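Local coordinates for protein L-glyceraldehyde 3-phosphate reductase (Clostridium beijerinckii, PDB 6HG6) that binds NADPH and probably reduces aldehydes, furfural among them, as an aldo-keto reductase built on a TIM barrel, at residues A[23-28]-A[57-62]; A[218-223]-A[294-299]; A[92-97]-A[131-136]. All coordinates share one frame; numbering follows the deposited sequence. Where two conformers were deposited one is given.

Interaction 1: residues A[23-28]-A[57-62]. With NDP (NADPH dihydro-nicotinamide-adenine-dinucleotide phosphate), chain B.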
loop_
_atom_site.group_PDB
_atom_site.type_symbol
_atom_site.label_atom_id
_atom_site.label_comp_id
_atom_site.label_asym_id
_atom_site.label_seq_id
_atom_site.Cartn_x
_atom_site.Cartn_y
_atom_site.Cartn_z
ATOM N N LEU A 23 9.234 -8.344 10.351
ATOM C CA LEU A 23 7.998 -8.400 9.549
ATOM C C LEU A 23 8.403 -8.195 8.085
ATOM O O LEU A 23 8.947 -7.132 7.762
ATOM C CB LEU A 23 7.038 -7.328 10.025
ATOM C CG LEU A 23 5.682 -7.418 9.329
ATOM C CD1 LEU A 23 5.002 -8.714 9.782
ATOM C CD2 LEU A 23 4.791 -6.210 9.570
ATOM N N LYS A 24 8.073 -9.142 7.228
ATOM C CA LYS A 24 8.400 -9.010 5.799
ATOM C C LYS A 24 7.139 -8.811 4.991
ATOM O O LYS A 24 6.099 -9.458 5.270
ATOM C CB LYS A 24 9.162 -10.232 5.320
ATOM C CG LYS A 24 10.482 -10.464 6.023
ATOM C CD LYS A 24 11.220 -11.572 5.300
ATOM C CE LYS A 24 12.537 -11.869 5.950
ATOM N NZ LYS A 24 13.324 -12.841 5.166
ATOM N N LEU A 25 7.219 -7.878 4.046
ATOM C CA LEU A 25 6.132 -7.668 3.086
ATOM C C LEU A 25 6.568 -8.342 1.782
ATOM O O LEU A 25 7.752 -8.374 1.441
ATOM C CB LEU A 25 5.914 -6.178 2.812
ATOM C CG LEU A 25 5.603 -5.285 3.997
ATOM C CD1 LEU A 25 5.238 -3.883 3.526
ATOM C CD2 LEU A 25 4.487 -5.868 4.830
ATOM N N PRO A 26 5.613 -8.829 0.972
ATOM C CA PRO A 26 5.922 -9.224 -0.401
ATOM C C PRO A 26 6.351 -7.926 -1.113
ATOM O O PRO A 26 5.820 -6.862 -0.791
ATOM C CB PRO A 26 4.567 -9.657 -0.979
ATOM C CG PRO A 26 3.556 -8.821 -0.171
ATOM C CD PRO A 26 4.162 -8.805 1.220
ATOM N N MET A 27 7.227 -8.014 -2.097
ATOM C CA MET A 27 7.679 -6.802 -2.812
ATOM C C MET A 27 6.508 -6.192 -3.577
ATOM O O MET A 27 6.546 -4.986 -3.787
ATOM C CB MET A 27 8.847 -7.102 -3.741
ATOM C CG MET A 27 10.104 -7.314 -2.964
ATOM S SD MET A 27 11.521 -7.502 -4.104
ATOM C CE MET A 27 11.706 -5.847 -4.739
ATOM N N ILE A 28 5.505 -6.994 -3.910
ATOM C CA ILE A 28 4.195 -6.530 -4.451
ATOM C C ILE A 28 3.125 -6.837 -3.405
ATOM O O ILE A 28 2.974 -7.991 -3.074
ATOM C CB ILE A 28 3.808 -7.185 -5.807
ATOM C CG1 ILE A 28 4.887 -7.045 -6.877
ATOM C CG2 ILE A 28 2.501 -6.597 -6.290
ATOM C CD1 ILE A 28 5.271 -5.623 -7.095
ATOM N N ILE A 57 1.496 -12.930 -3.069
ATOM C CA ILE A 57 1.110 -11.653 -2.436
ATOM C C ILE A 57 0.400 -11.997 -1.125
ATOM O O ILE A 57 -0.735 -12.497 -1.146
ATOM C CB ILE A 57 0.280 -10.755 -3.346
ATOM C CG1 ILE A 57 1.088 -10.474 -4.610
ATOM C CG2 ILE A 57 -0.034 -9.503 -2.594
ATOM C CD1 ILE A 57 0.274 -9.810 -5.713
ATOM N N THR A 58 1.069 -11.726 -0.004
ATOM C CA THR A 58 0.564 -12.107 1.324
ATOM C C THR A 58 -0.044 -10.908 2.030
ATOM O O THR A 58 -0.498 -11.079 3.200
ATOM C CB THR A 58 1.709 -12.689 2.149
ATOM O OG1 THR A 58 2.781 -11.738 2.203
ATOM C CG2 THR A 58 2.186 -13.981 1.561
ATOM N N HIS A 59 0.079 -9.730 1.449
ATOM C CA HIS A 59 -0.358 -8.490 2.117
ATOM C C HIS A 59 -1.519 -7.880 1.348
ATOM O O HIS A 59 -1.359 -7.603 0.150
ATOM C CB HIS A 59 0.809 -7.553 2.321
ATOM C CG HIS A 59 0.403 -6.244 2.876
ATOM N ND1 HIS A 59 -0.625 -6.144 3.836
ATOM C CD2 HIS A 59 0.885 -4.996 2.691
ATOM C CE1 HIS A 59 -0.759 -4.858 4.155
ATOM N NE2 HIS A 59 0.171 -4.145 3.505
ATOM N N PHE A 60 -2.650 -7.765 2.038
ATOM C CA PHE A 60 -3.891 -7.122 1.577
ATOM C C PHE A 60 -4.061 -5.837 2.375
ATOM O O PHE A 60 -4.125 -5.883 3.620
ATOM C CB PHE A 60 -5.086 -8.072 1.697
ATOM C CG PHE A 60 -4.974 -9.221 0.737
ATOM C CD1 PHE A 60 -4.278 -10.354 1.106
ATOM C CD2 PHE A 60 -5.481 -9.149 -0.548
ATOM C CE1 PHE A 60 -4.123 -11.405 0.217
ATOM C CE2 PHE A 60 -5.323 -10.197 -1.445
ATOM C CZ PHE A 60 -4.660 -11.336 -1.055
ATOM N N ASP A 61 -4.137 -4.725 1.654
ATOM C CA ASP A 61 -4.211 -3.379 2.272
ATOM C C ASP A 61 -5.623 -2.836 2.111
ATOM O O ASP A 61 -6.144 -2.751 0.992
ATOM C CB ASP A 61 -3.183 -2.439 1.634
ATOM C CG ASP A 61 -3.154 -1.066 2.259
ATOM O OD1 ASP A 61 -2.681 -0.940 3.433
ATOM O OD2 ASP A 61 -3.753 -0.152 1.620
ATOM N N LEU A 62 -6.224 -2.493 3.233
ATOM C CA LEU A 62 -7.544 -1.857 3.296
ATOM C C LEU A 62 -7.452 -0.576 4.098
ATOM O O LEU A 62 -6.377 -0.216 4.633
ATOM C CB LEU A 62 -8.524 -2.838 3.928
ATOM C CG LEU A 62 -8.779 -4.066 3.080
ATOM C CD1 LEU A 62 -7.864 -5.203 3.554
ATOM C CD2 LEU A 62 -10.225 -4.447 3.162
HETATM P PA NDP B . -1.812 1.552 -9.045
HETATM O O1A NDP B . -1.114 2.856 -9.235
HETATM O O2A NDP B . -1.128 0.222 -9.035
HETATM O O5B NDP B . -3.090 1.477 -10.019
HETATM C C5B NDP B . -3.915 0.281 -10.021
HETATM C C4B NDP B . -4.776 0.269 -11.256
HETATM O O4B NDP B . -3.905 0.372 -12.413
HETATM C C3B NDP B . -5.621 -0.989 -11.501
HETATM O O3B NDP B . -6.903 -0.943 -10.879
HETATM C C2B NDP B . -5.736 -0.975 -13.019
HETATM O O2B NDP B . -6.736 -0.017 -13.355
HETATM C C1B NDP B . -4.362 -0.470 -13.443
HETATM N N9A NDP B . -3.343 -1.495 -13.639
HETATM C C8A NDP B . -2.780 -2.307 -12.685
HETATM N N7A NDP B . -1.844 -3.093 -13.156
HETATM C C5A NDP B . -1.781 -2.780 -14.506
HETATM C C6A NDP B . -0.979 -3.268 -15.557
HETATM N N6A NDP B . -0.055 -4.212 -15.400
HETATM N N1A NDP B . -1.163 -2.731 -16.791
HETATM C C2A NDP B . -2.096 -1.779 -16.939
HETATM N N3A NDP B . -2.899 -1.239 -16.025
HETATM C C4A NDP B . -2.691 -1.786 -14.814
HETATM O O3 NDP B . -2.514 1.593 -7.588
HETATM P PN NDP B . -3.764 2.359 -6.946
HETATM O O1N NDP B . -4.983 1.564 -7.278
HETATM O O2N NDP B . -3.723 3.822 -7.244
HETATM O O5D NDP B . -3.428 2.166 -5.380
HETATM C C5D NDP B . -3.020 0.846 -4.936
HETATM C C4D NDP B . -3.349 0.695 -3.470
HETATM O O4D NDP B . -2.627 1.686 -2.717
HETATM C C3D NDP B . -4.799 0.944 -3.064
HETATM O O3D NDP B . -5.608 -0.181 -3.379
HETATM C C2D NDP B . -4.617 1.189 -1.562
HETATM O O2D NDP B . -4.472 -0.031 -0.884
HETATM C C1D NDP B . -3.320 1.992 -1.517
HETATM N N1N NDP B . -3.562 3.455 -1.455
HETATM C C2N NDP B . -3.271 4.145 -0.303
HETATM C C3N NDP B . -3.714 5.419 -0.076
HETATM C C7N NDP B . -3.355 6.101 1.218
HETATM O O7N NDP B . -2.763 5.481 2.122
HETATM N N7N NDP B . -3.727 7.374 1.350
HETATM C C4N NDP B . -4.540 6.066 -1.155
HETATM C C5N NDP B . -4.618 5.315 -2.425
HETATM C C6N NDP B . -4.081 4.121 -2.550
HETATM P P2B NDP B . -7.604 -0.292 -14.690
HETATM O O1X NDP B . -7.729 -1.764 -15.028
HETATM O O2X NDP B . -8.956 0.334 -14.383
HETATM O O3X NDP B . -6.823 0.483 -15.741
#
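The imidazole of His59 is met on a slant by Leu25, whose CD2 methyl stops 4.3 Å from CD2 of the ring. At the base of the same histidine the pyrrolidine ring of Pro26 crosses the side chain at about a right angle, its CD lying 3.7 Å from His59 CB. This is the bottom of a TIM barrel: strand 24-26 belongs to the N-terminal hairpin that covers the N-terminal ends of the barrel strands in aldo-keto reductases, and 59-61 is the second barrel strand. No hydrogen bond joins the two segments, so shape does the work, and compact apolar Leu, Pro and Ile suit the place. Because CG of His59 stands anti to its backbone N (chi1 175°), the imidazole leans across toward strand 93-98, where ND1 is hydrogen-bonded to Leu93 O and its rotation is thereby fixed. Pro26 also touches Thr58, with CD 3.4 Å from OG1; a proline ring presents a smooth carbon surface and brings no N-H that would need an acceptor. Further along, the two isoleucines overlap obliquely, CG2 of Ile28 lying 4.0 Å from CD1 of Ile57. The carbonyl of Ile28 turns into this apolar patch, its O 3.4 Å from Ile57 CG2, and is buried with no polar partner in the model. Near the C-terminal end of 57-62 the chain reaches the cofactor. Asp61, which also forms a salt bridge with Lys97 and a hydrogen bond with Ser95, suits this spot because its two carboxylate oxygens can serve several donors at once. The 2'-hydroxyl of the nicotinamide ribose is one of them: NADPH O2D donates to Asp61 OD2 at 2.6 Å.

Interaction 2: residues A[218-223]-A[294-299]. With NDP (NADPH dihydro-nicotinamide-adenine-dinucleotide phosphate), chain B.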
loop_
_atom_site.group_PDB
_atom_site.type_symbol
_atom_site.label_atom_id
_atom_site.label_comp_id
_atom_site.label_asym_id
_atom_site.label_seq_id
_atom_site.Cartn_x
_atom_site.Cartn_y
_atom_site.Cartn_z
ATOM N N GLY A 218 9.945 0.794 7.442
ATOM C CA GLY A 218 9.619 0.399 6.072
ATOM C C GLY A 218 8.831 1.486 5.361
ATOM O O GLY A 218 8.324 2.440 6.011
ATOM N N ILE A 219 8.775 1.351 4.046
ATOM C CA ILE A 219 7.917 2.196 3.194
ATOM C C ILE A 219 7.141 1.278 2.274
ATOM O O ILE A 219 7.739 0.455 1.600
ATOM C CB ILE A 219 8.711 3.209 2.359
ATOM C CG1 ILE A 219 9.616 4.072 3.234
ATOM C CG2 ILE A 219 7.719 4.032 1.515
ATOM C CD1 ILE A 219 10.604 4.892 2.497
ATOM N N ILE A 220 5.852 1.514 2.149
ATOM C CA ILE A 220 5.046 0.803 1.122
ATOM C C ILE A 220 4.500 1.929 0.250
ATOM O O ILE A 220 3.902 2.887 0.763
ATOM C CB ILE A 220 4.011 -0.174 1.742
ATOM C CG1 ILE A 220 3.210 -0.844 0.631
ATOM C CG2 ILE A 220 3.068 0.464 2.767
ATOM C CD1 ILE A 220 2.294 -1.953 1.130
ATOM N N ALA A 221 4.844 1.896 -1.030
ATOM C CA ALA A 221 4.532 2.961 -1.988
ATOM C C ALA A 221 3.187 2.693 -2.631
ATOM O O ALA A 221 2.991 1.612 -3.180
ATOM C CB ALA A 221 5.613 2.996 -3.027
ATOM N N PHE A 222 2.304 3.675 -2.647
ATOM C CA PHE A 222 1.041 3.480 -3.383
ATOM C C PHE A 222 0.938 4.418 -4.573
ATOM O O PHE A 222 1.732 5.386 -4.707
ATOM C CB PHE A 222 -0.118 3.560 -2.427
ATOM C CG PHE A 222 -0.423 4.917 -1.885
ATOM C CD1 PHE A 222 -1.270 5.767 -2.570
ATOM C CD2 PHE A 222 -0.019 5.256 -0.604
ATOM C CE1 PHE A 222 -1.626 6.992 -2.016
ATOM C CE2 PHE A 222 -0.407 6.471 -0.043
ATOM C CZ PHE A 222 -1.184 7.342 -0.749
ATOM N N SER A 223 -0.034 4.123 -5.439
ATOM C CA SER A 223 -0.286 4.820 -6.717
ATOM C C SER A 223 0.979 4.854 -7.568
ATOM O O SER A 223 1.301 5.895 -8.140
ATOM C CB SER A 223 -0.775 6.214 -6.491
ATOM O OG SER A 223 -1.051 6.814 -7.736
ATOM N N SER A 294 7.939 -2.295 -0.307
ATOM C CA SER A 294 6.893 -2.917 -1.141
ATOM C C SER A 294 6.200 -1.862 -1.980
ATOM O O SER A 294 6.204 -0.669 -1.630
ATOM C CB SER A 294 5.857 -3.576 -0.236
ATOM O OG SER A 294 4.919 -4.353 -0.952
ATOM N N VAL A 295 5.667 -2.309 -3.090
ATOM C CA VAL A 295 4.803 -1.416 -3.911
ATOM C C VAL A 295 3.386 -1.993 -3.850
ATOM O O VAL A 295 3.186 -3.221 -4.066
ATOM C CB VAL A 295 5.319 -1.267 -5.342
ATOM C CG1 VAL A 295 5.389 -2.601 -6.053
ATOM C CG2 VAL A 295 4.462 -0.273 -6.113
ATOM N N LEU A 296 2.447 -1.097 -3.614
ATOM C CA LEU A 296 1.038 -1.456 -3.451
ATOM C C LEU A 296 0.324 -1.247 -4.771
ATOM O O LEU A 296 0.350 -0.109 -5.314
ATOM C CB LEU A 296 0.640 -0.560 -2.274
ATOM C CG LEU A 296 -0.636 -0.827 -1.548
ATOM C CD1 LEU A 296 -0.939 -2.291 -1.315
ATOM C CD2 LEU A 296 -0.616 -0.015 -0.284
ATOM N N ILE A 297 -0.155 -2.337 -5.385
ATOM C CA ILE A 297 -0.898 -2.316 -6.674
ATOM C C ILE A 297 -2.400 -2.509 -6.447
ATOM O O ILE A 297 -2.813 -3.047 -5.417
ATOM C CB ILE A 297 -0.427 -3.399 -7.668
ATOM C CG1 ILE A 297 -0.801 -4.815 -7.195
ATOM C CG2 ILE A 297 1.058 -3.243 -7.919
ATOM C CD1 ILE A 297 -0.654 -5.924 -8.215
ATOM N N GLY A 298 -3.163 -2.151 -7.466
ATOM C CA GLY A 298 -4.594 -2.452 -7.576
ATOM C C GLY A 298 -4.786 -3.262 -8.824
ATOM O O GLY A 298 -3.865 -3.308 -9.642
ATOM N N ALA A 299 -5.947 -3.854 -9.008
ATOM C CA ALA A 299 -6.304 -4.579 -10.234
ATOM C C ALA A 299 -7.816 -4.670 -10.366
ATOM O O ALA A 299 -8.482 -4.698 -9.340
ATOM C CB ALA A 299 -5.705 -5.949 -10.201
HETATM P PA NDP B . -1.812 1.552 -9.045
HETATM O O1A NDP B . -1.114 2.856 -9.235
HETATM O O2A NDP B . -1.128 0.222 -9.035
HETATM O O5B NDP B . -3.090 1.477 -10.019
HETATM C C5B NDP B . -3.915 0.281 -10.021
HETATM C C4B NDP B . -4.776 0.269 -11.256
HETATM O O4B NDP B . -3.905 0.372 -12.413
HETATM C C3B NDP B . -5.621 -0.989 -11.501
HETATM O O3B NDP B . -6.903 -0.943 -10.879
HETATM C C2B NDP B . -5.736 -0.975 -13.019
HETATM O O2B NDP B . -6.736 -0.017 -13.355
HETATM C C1B NDP B . -4.362 -0.470 -13.443
HETATM N N9A NDP B . -3.343 -1.495 -13.639
HETATM C C8A NDP B . -2.780 -2.307 -12.685
HETATM N N7A NDP B . -1.844 -3.093 -13.156
HETATM C C5A NDP B . -1.781 -2.780 -14.506
HETATM C C6A NDP B . -0.979 -3.268 -15.557
HETATM N N6A NDP B . -0.055 -4.212 -15.400
HETATM N N1A NDP B . -1.163 -2.731 -16.791
HETATM C C2A NDP B . -2.096 -1.779 -16.939
HETATM N N3A NDP B . -2.899 -1.239 -16.025
HETATM C C4A NDP B . -2.691 -1.786 -14.814
HETATM O O3 NDP B . -2.514 1.593 -7.588
HETATM P PN NDP B . -3.764 2.359 -6.946
HETATM O O1N NDP B . -4.983 1.564 -7.278
HETATM O O2N NDP B . -3.723 3.822 -7.244
HETATM O O5D NDP B . -3.428 2.166 -5.380
HETATM C C5D NDP B . -3.020 0.846 -4.936
HETATM C C4D NDP B . -3.349 0.695 -3.470
HETATM O O4D NDP B . -2.627 1.686 -2.717
HETATM C C3D NDP B . -4.799 0.944 -3.064
HETATM O O3D NDP B . -5.608 -0.181 -3.379
HETATM C C2D NDP B . -4.617 1.189 -1.562
HETATM O O2D NDP B . -4.472 -0.031 -0.884
HETATM C C1D NDP B . -3.320 1.992 -1.517
HETATM N N1N NDP B . -3.562 3.455 -1.455
HETATM C C2N NDP B . -3.271 4.145 -0.303
HETATM C C3N NDP B . -3.714 5.419 -0.076
HETATM C C7N NDP B . -3.355 6.101 1.218
HETATM O O7N NDP B . -2.763 5.481 2.122
HETATM N N7N NDP B . -3.727 7.374 1.350
HETATM C C4N NDP B . -4.540 6.066 -1.155
HETATM C C5N NDP B . -4.618 5.315 -2.425
HETATM C C6N NDP B . -4.081 4.121 -2.550
HETATM P P2B NDP B . -7.604 -0.292 -14.690
HETATM O O1X NDP B . -7.729 -1.764 -15.028
HETATM O O2X NDP B . -8.956 0.334 -14.383
HETATM O O3X NDP B . -6.823 0.483 -15.741
#
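Leu296 N donates to Ala221 O at 2.8 Å, almost straight (170°), and Ala221 N returns a bond of 3.0 Å to Ser294 O. At the start of the pair, Ser294 N reaches Ile219 O in a weak bond. These are the parallel seventh and eighth strands of the barrel, twisted 30° against each other. Ser294 is small and polar, and its hydroxyl is hydrogen-bonded to the carbonyl of Pro26 in the N-terminal hairpin and to Ser29 in the first barrel strand. Beside it Ile220 reaches along the barrel interior until its CD1 lies 3.8 Å from CD2 of Leu296, the two side chains crossing obliquely. At the C-terminal ends of the two strands the cofactor takes over. Leu296 CG and Phe222 CB both border the ribose oxygen O4D, and the Phe222 ring carries the nicotinamide on one face, C3N sitting 3.1 Å above its plane over the centre. Gly298 N makes a weak bond to the phosphate oxygen O2A; glycine fits because a side-chain carbon there would collide with O1N. With one face of the nicotinamide pressed against an apolar aromatic ring, hydride transfer to an aldehyde probably takes place from the opposite face.

Interaction 3: residues A[92-97]-A[131-136]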
loop_
_atom_site.group_PDB
_atom_site.type_symbol
_atom_site.label_atom_id
_atom_site.label_comp_id
_atom_site.label_asym_id
_atom_site.label_seq_id
_atom_site.Cartn_x
_atom_site.Cartn_y
_atom_site.Cartn_z
ATOM N N LEU A 92 -1.402 -14.280 6.135
ATOM C CA LEU A 92 -1.742 -12.987 5.499
ATOM C C LEU A 92 -1.385 -11.837 6.411
ATOM O O LEU A 92 -1.500 -11.969 7.609
ATOM C CB LEU A 92 -3.232 -12.929 5.175
ATOM C CG LEU A 92 -3.732 -13.983 4.207
ATOM C CD1 LEU A 92 -5.232 -13.867 4.030
ATOM C CD2 LEU A 92 -3.020 -13.899 2.876
ATOM N N LEU A 93 -0.994 -10.722 5.833
ATOM C CA LEU A 93 -0.921 -9.453 6.568
ATOM C C LEU A 93 -2.073 -8.604 6.067
ATOM O O LEU A 93 -2.178 -8.322 4.832
ATOM C CB LEU A 93 0.362 -8.662 6.357
ATOM C CG LEU A 93 1.631 -9.301 6.827
ATOM C CD1 LEU A 93 2.788 -8.332 6.584
ATOM C CD2 LEU A 93 1.529 -9.754 8.267
ATOM N N ILE A 94 -2.958 -8.263 6.981
ATOM C CA ILE A 94 -4.134 -7.444 6.679
ATOM C C ILE A 94 -3.976 -6.120 7.398
ATOM O O ILE A 94 -3.695 -6.095 8.607
ATOM C CB ILE A 94 -5.403 -8.186 7.096
ATOM C CG1 ILE A 94 -5.487 -9.557 6.422
ATOM C CG2 ILE A 94 -6.595 -7.290 6.806
ATOM C CD1 ILE A 94 -6.504 -10.483 7.048
ATOM N N SER A 95 -4.133 -5.037 6.677
ATOM C CA SER A 95 -4.070 -3.704 7.298
ATOM C C SER A 95 -5.449 -3.041 7.249
ATOM O O SER A 95 -6.283 -3.351 6.372
ATOM C CB SER A 95 -3.083 -2.825 6.610
ATOM O OG SER A 95 -3.501 -2.641 5.250
ATOM N N THR A 96 -5.635 -2.070 8.122
ATOM C CA THR A 96 -6.694 -1.066 7.899
ATOM C C THR A 96 -6.177 0.261 8.470
ATOM O O THR A 96 -5.029 0.318 8.976
ATOM C CB THR A 96 -8.065 -1.490 8.426
ATOM O OG1 THR A 96 -8.973 -0.573 7.794
ATOM C CG2 THR A 96 -8.144 -1.444 9.935
ATOM N N LYS A 97 -6.971 1.300 8.330
ATOM C CA LYS A 97 -6.562 2.672 8.635
ATOM C C LYS A 97 -7.786 3.468 9.066
ATOM O O LYS A 97 -8.909 3.105 8.719
ATOM C CB LYS A 97 -5.955 3.352 7.392
ATOM C CG LYS A 97 -5.125 2.450 6.492
ATOM C CD LYS A 97 -4.378 3.249 5.416
ATOM C CE LYS A 97 -3.573 2.399 4.466
ATOM N NZ LYS A 97 -4.479 1.713 3.518
ATOM N N TYR A 131 -7.941 -9.136 15.056
ATOM C CA TYR A 131 -6.947 -8.070 14.951
ATOM C C TYR A 131 -6.550 -7.904 13.513
ATOM O O TYR A 131 -6.683 -8.825 12.745
ATOM C CB TYR A 131 -5.707 -8.351 15.797
ATOM C CG TYR A 131 -5.019 -9.644 15.493
ATOM C CD1 TYR A 131 -4.075 -9.757 14.500
ATOM C CD2 TYR A 131 -5.300 -10.779 16.242
ATOM C CE1 TYR A 131 -3.453 -10.956 14.234
ATOM C CE2 TYR A 131 -4.682 -11.990 15.970
ATOM C CZ TYR A 131 -3.764 -12.085 14.946
ATOM O OH TYR A 131 -3.122 -13.271 14.699
ATOM N N VAL A 132 -6.075 -6.723 13.209
ATOM C CA VAL A 132 -5.377 -6.474 11.937
ATOM C C VAL A 132 -3.863 -6.596 12.204
ATOM O O VAL A 132 -3.385 -6.406 13.352
ATOM C CB VAL A 132 -5.714 -5.113 11.322
ATOM C CG1 VAL A 132 -7.153 -5.093 10.838
ATOM C CG2 VAL A 132 -5.385 -3.943 12.251
ATOM N N ASP A 133 -3.108 -6.895 11.178
ATOM C CA ASP A 133 -1.633 -7.005 11.341
ATOM C C ASP A 133 -1.047 -5.617 11.496
ATOM O O ASP A 133 -0.120 -5.481 12.307
ATOM C CB ASP A 133 -1.031 -7.775 10.172
ATOM C CG ASP A 133 -1.617 -9.178 10.159
ATOM O OD1 ASP A 133 -1.135 -10.030 10.920
ATOM O OD2 ASP A 133 -2.612 -9.380 9.424
ATOM N N ILE A 134 -1.533 -4.662 10.692
ATOM C CA ILE A 134 -1.037 -3.272 10.697
ATOM C C ILE A 134 -2.240 -2.373 10.815
ATOM O O ILE A 134 -3.147 -2.446 9.968
ATOM C CB ILE A 134 -0.168 -2.939 9.464
ATOM C CG1 ILE A 134 0.948 -3.968 9.258
ATOM C CG2 ILE A 134 0.359 -1.527 9.642
ATOM C CD1 ILE A 134 1.597 -3.878 7.872
ATOM N N PHE A 135 -2.173 -1.457 11.749
ATOM C CA PHE A 135 -3.214 -0.415 11.866
ATOM C C PHE A 135 -2.550 0.942 11.677
ATOM O O PHE A 135 -1.641 1.291 12.405
ATOM C CB PHE A 135 -3.935 -0.529 13.200
ATOM C CG PHE A 135 -5.031 0.489 13.376
ATOM C CD1 PHE A 135 -5.999 0.662 12.418
ATOM C CD2 PHE A 135 -5.123 1.226 14.537
ATOM C CE1 PHE A 135 -7.034 1.568 12.602
ATOM C CE2 PHE A 135 -6.181 2.096 14.745
ATOM C CZ PHE A 135 -7.118 2.287 13.769
ATOM N N TYR A 136 -3.058 1.707 10.718
ATOM C CA TYR A 136 -2.446 2.987 10.339
ATOM C C TYR A 136 -3.266 4.202 10.739
ATOM O O TYR A 136 -4.493 4.157 10.615
ATOM C CB TYR A 136 -2.426 3.118 8.826
ATOM C CG TYR A 136 -1.438 2.266 8.080
ATOM C CD1 TYR A 136 -1.792 1.024 7.579
ATOM C CD2 TYR A 136 -0.206 2.780 7.750
ATOM C CE1 TYR A 136 -0.935 0.300 6.773
ATOM C CE2 TYR A 136 0.685 2.060 6.981
ATOM C CZ TYR A 136 0.310 0.826 6.475
ATOM O OH TYR A 136 1.184 0.122 5.704
#
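Val132 sets its CB 3.5 Å from Ile94 O and crosses Thr96 at about a right angle, CG1 to CG2, where a branched and compact side chain fits between strand and helix. The pair opens the contact between parallel barrel strands 93-98 and 132-137, joined by helix 113-127 in a beta-alpha-beta unit. At Asp133 a kink interrupts the strand. Its backbone N donates to Ile94 O at 2.8 Å, and Ile134 N adds a weak bond to that same oxygen. The carboxylate reaches back: OD2 accepts Ile94 N at 2.7 Å, from its anti side and 27° out of the carboxylate plane, while Arg89 forms a salt bridge to the same oxygen. Next, Ile134 O receives Thr96 N. Phe135 points to the helical side, lying beside Thr96, and packs on Ile116 and Leu120. Tyr136 N donates to Thr96 O at 3.0 Å; that oxygen and Ser95 CB also lie at the tyrosine ring edge, in plane, with Ile134 CG2 on one face. The opposite face lines the aliphatic chain of Lys97, whose ammonium reaches the NADPH pocket and pairs with Asp61; Lys97 CE stands 4.2 Å from the Tyr136 ring centroid in a CH-pi contact.

How the interactions relate
Interactions 2 and 3 lie within one eight-stranded parallel barrel, and interaction 1 joins the N-terminal hairpin to it; along the chain the order is interaction 1, interaction 3, interaction 2. The centre of interaction 1 is about 9 Å from that of interaction 2 and about 10 Å from that of interaction 3, which are themselves about 15 Å apart, centre to centre. Backbone bonds weld the neighbours: Met27 O meets Val295 N at 2.9 Å, and Thr58 O meets Leu93 N at 2.7 Å. Strand 28-31 closes the barrel against strand 294-297, so interaction 1 adjoins both others. From this hairpin-covered base the strands run to the end where segments 57-62, 92-97, 218-223 and 294-299 contribute to the NADPH pocket.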